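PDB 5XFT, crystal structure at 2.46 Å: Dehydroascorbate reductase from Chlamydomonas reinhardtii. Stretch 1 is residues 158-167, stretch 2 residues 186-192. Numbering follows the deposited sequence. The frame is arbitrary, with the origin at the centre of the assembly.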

# COMPACT_ATOMS: atom_id res chain seq x y z
N LEU A 158 -2.02 -4.28 -2.87
CA LEU A 158 -2.90 -3.61 -3.82
C LEU A 158 -3.84 -2.61 -3.18
O LEU A 158 -4.19 -1.61 -3.82
CB LEU A 158 -3.73 -4.63 -4.60
CG LEU A 158 -3.05 -5.42 -5.71
CD1 LEU A 158 -4.08 -6.23 -6.46
CD2 LEU A 158 -2.30 -4.49 -6.65
N ALA A 159 -4.27 -2.86 -1.95
CA ALA A 159 -5.19 -1.93 -1.31
C ALA A 159 -4.61 -0.52 -1.15
O ALA A 159 -5.34 0.45 -1.41
CB ALA A 159 -5.65 -2.50 0.04
N PRO A 160 -3.35 -0.32 -0.75
CA PRO A 160 -2.81 1.05 -0.74
C PRO A 160 -2.77 1.69 -2.12
O PRO A 160 -3.12 2.87 -2.26
CB PRO A 160 -1.41 0.87 -0.15
CG PRO A 160 -1.51 -0.37 0.67
CD PRO A 160 -2.41 -1.27 -0.11
N LYS A 161 -2.36 0.94 -3.14
CA LYS A 161 -2.34 1.49 -4.50
C LYS A 161 -3.73 1.90 -4.95
O LYS A 161 -3.91 2.96 -5.55
CB LYS A 161 -1.72 0.48 -5.47
CG LYS A 161 -0.36 -0.01 -5.04
CD LYS A 161 0.26 -0.93 -6.08
CE LYS A 161 1.54 -1.55 -5.55
NZ LYS A 161 2.23 -2.40 -6.57
N LEU A 162 -4.74 1.08 -4.66
CA LEU A 162 -6.11 1.43 -5.03
C LEU A 162 -6.59 2.65 -4.25
O LEU A 162 -7.29 3.51 -4.80
CB LEU A 162 -7.03 0.23 -4.79
CG LEU A 162 -8.51 0.41 -5.13
CD1 LEU A 162 -8.71 0.54 -6.62
CD2 LEU A 162 -9.31 -0.76 -4.57
N TYR A 163 -6.22 2.74 -2.97
CA TYR A 163 -6.54 3.91 -2.16
C TYR A 163 -6.02 5.18 -2.81
O TYR A 163 -6.77 6.14 -3.05
CB TYR A 163 -5.92 3.72 -0.77
CG TYR A 163 -6.41 4.65 0.32
CD1 TYR A 163 -7.63 5.31 0.22
CD2 TYR A 163 -5.64 4.87 1.45
CE1 TYR A 163 -8.06 6.15 1.22
CE2 TYR A 163 -6.06 5.70 2.45
CZ TYR A 163 -7.27 6.34 2.34
OH TYR A 163 -7.68 7.18 3.35
N HIS A 164 -4.72 5.19 -3.13
CA HIS A 164 -4.13 6.32 -3.84
C HIS A 164 -4.85 6.59 -5.15
O HIS A 164 -5.08 7.75 -5.52
CB HIS A 164 -2.65 6.06 -4.09
CG HIS A 164 -1.78 6.34 -2.91
ND1 HIS A 164 -0.81 7.32 -2.91
CD2 HIS A 164 -1.73 5.76 -1.68
CE1 HIS A 164 -0.20 7.33 -1.74
NE2 HIS A 164 -0.74 6.40 -0.97
N ALA A 165 -5.22 5.53 -5.88
CA ALA A 165 -5.83 5.71 -7.19
C ALA A 165 -7.17 6.44 -7.08
O ALA A 165 -7.38 7.46 -7.74
CB ALA A 165 -6.01 4.35 -7.89
N VAL A 166 -8.07 5.94 -6.24
CA VAL A 166 -9.39 6.56 -6.18
C VAL A 166 -9.30 7.96 -5.59
O VAL A 166 -9.88 8.91 -6.13
CB VAL A 166 -10.40 5.66 -5.42
CG1 VAL A 166 -10.51 4.30 -6.09
CG2 VAL A 166 -10.02 5.49 -3.96
N VAL A 167 -8.53 8.14 -4.51
CA VAL A 167 -8.46 9.44 -3.86
C VAL A 167 -7.82 10.47 -4.78
O VAL A 167 -8.41 11.52 -5.08
CB VAL A 167 -7.71 9.34 -2.52
CG1 VAL A 167 -7.42 10.73 -1.97
CG2 VAL A 167 -8.52 8.53 -1.52
N LYS A 186 -17.42 -2.61 -2.76
CA LYS A 186 -17.53 -3.32 -1.50
C LYS A 186 -16.17 -3.73 -0.96
O LYS A 186 -16.02 -3.87 0.26
CB LYS A 186 -18.45 -4.55 -1.62
CG LYS A 186 -18.44 -5.22 -2.97
CD LYS A 186 -19.54 -6.28 -3.08
CE LYS A 186 -20.94 -5.67 -3.06
NZ LYS A 186 -22.01 -6.72 -2.98
N TYR A 187 -15.17 -3.90 -1.82
CA TYR A 187 -13.80 -4.10 -1.34
C TYR A 187 -13.34 -2.89 -0.53
O TYR A 187 -12.83 -3.04 0.59
CB TYR A 187 -12.87 -4.35 -2.53
CG TYR A 187 -11.41 -4.62 -2.18
CD1 TYR A 187 -11.03 -5.72 -1.43
CD2 TYR A 187 -10.41 -3.78 -2.65
CE1 TYR A 187 -9.70 -5.97 -1.14
CE2 TYR A 187 -9.08 -4.02 -2.37
CZ TYR A 187 -8.73 -5.11 -1.61
OH TYR A 187 -7.39 -5.34 -1.34
N LEU A 188 -13.54 -1.69 -1.07
CA LEU A 188 -13.15 -0.49 -0.34
C LEU A 188 -13.91 -0.37 0.98
O LEU A 188 -13.31 -0.10 2.02
CB LEU A 188 -13.35 0.75 -1.21
CG LEU A 188 -12.22 0.96 -2.23
CD1 LEU A 188 -12.73 1.65 -3.48
CD2 LEU A 188 -11.07 1.74 -1.61
N ALA A 189 -15.23 -0.58 0.95
CA ALA A 189 -15.99 -0.52 2.20
C ALA A 189 -15.48 -1.54 3.21
O ALA A 189 -15.35 -1.24 4.41
CB ALA A 189 -17.48 -0.74 1.92
N ALA A 190 -15.18 -2.76 2.75
CA ALA A 190 -14.67 -3.80 3.63
C ALA A 190 -13.34 -3.39 4.26
O ALA A 190 -13.14 -3.56 5.47
CB ALA A 190 -14.53 -5.11 2.87
N LEU A 191 -12.42 -2.86 3.45
CA LEU A 191 -11.14 -2.41 3.98
C LEU A 191 -11.32 -1.30 5.00
O LEU A 191 -10.71 -1.33 6.07
CB LEU A 191 -10.23 -1.93 2.85
CG LEU A 191 -9.66 -3.00 1.93
CD1 LEU A 191 -9.13 -2.37 0.67
CD2 LEU A 191 -8.56 -3.74 2.65
N LYS A 192 -12.18 -0.33 4.69
CA LYS A 192 -12.43 0.74 5.64
C LYS A 192 -13.07 0.23 6.92
O LYS A 192 -12.95 0.89 7.96
CB LYS A 192 -13.28 1.82 4.97
CG LYS A 192 -12.65 2.36 3.69
CD LYS A 192 -12.98 3.82 3.44
CE LYS A 192 -14.04 3.97 2.37
NZ LYS A 192 -13.99 5.32 1.75

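This is a small, largely apolar packing of two helices that cross at a steep angle, held by van der Waals contact between side chains, with no hydrogen bond passing from one stretch to the other. The N-to-C directions of the two helices lie 112° apart and their axes come no closer than 11.5 Å, so the side chains must bridge the gap, and only 285 Å² of surface is buried, both sides summed.

The spacing of the residues follows from helical geometry. On the first helix Ala159, Leu162 and Val166 point toward the partner, separated by three and four positions, which brings them onto one flank; on the second, Tyr187 and its neighbour Leu188 point toward the first helix, as does Leu191 one turn on. Main-chain hydrogen bonds within each helix, such as Val166 N to Leu162 O at 2.9 Å and Leu191 N to Tyr187 O at 2.9 Å, satisfy the polar backbone and leave side chains to make the contact.

Ala159 lies where the helices' CA atoms come nearest, 8.0 Å from Ala159 CA to Leu191 CA. Its single methyl group suits such a narrow place: Ala159 CB rests 3.5 Å from Leu191 CD1 and 3.6 Å from Tyr187 OH. That hydroxyl can border a methyl group without being left unsatisfied, because it is hydrogen-bonded elsewhere in the structure.

Leu162 reaches farther. With chi1 in t and chi2 in p, Leu162 CD2 lies at the edge of the Tyr187 ring, near its plane, 3.7 Å from Tyr187 CD2. The same methyl carbon, Leu162 CD2, lies 4.1 Å from Leu188 CG, so one methyl group of Leu162 touches two neighbours at once. Tyr187, with chi1 in t, is long enough to touch both Leu162 and Ala159, combining a broad hydrocarbon ring with a polar tip.

Leu188 has the largest area covered by the opposing stretch, 65 Å². Besides meeting Leu162, Leu188 brings its CD1 within 4.3 Å of Val166 CG1, a looser contact than those made by Ala159. Val166, branched at CB, offers a compact apolar surface close to its own backbone and ends this row of contacts on the first helix.

The residues turned elsewhere are equally instructive. Pro160 points away from the second helix, and the first helix is kinked there, since proline's N has no hydrogen to bond back to the preceding turn. Lys186 and Ala189 are exposed and out of reach; for the charged lysine this is a natural place, and the small Ala189 can be tolerated there.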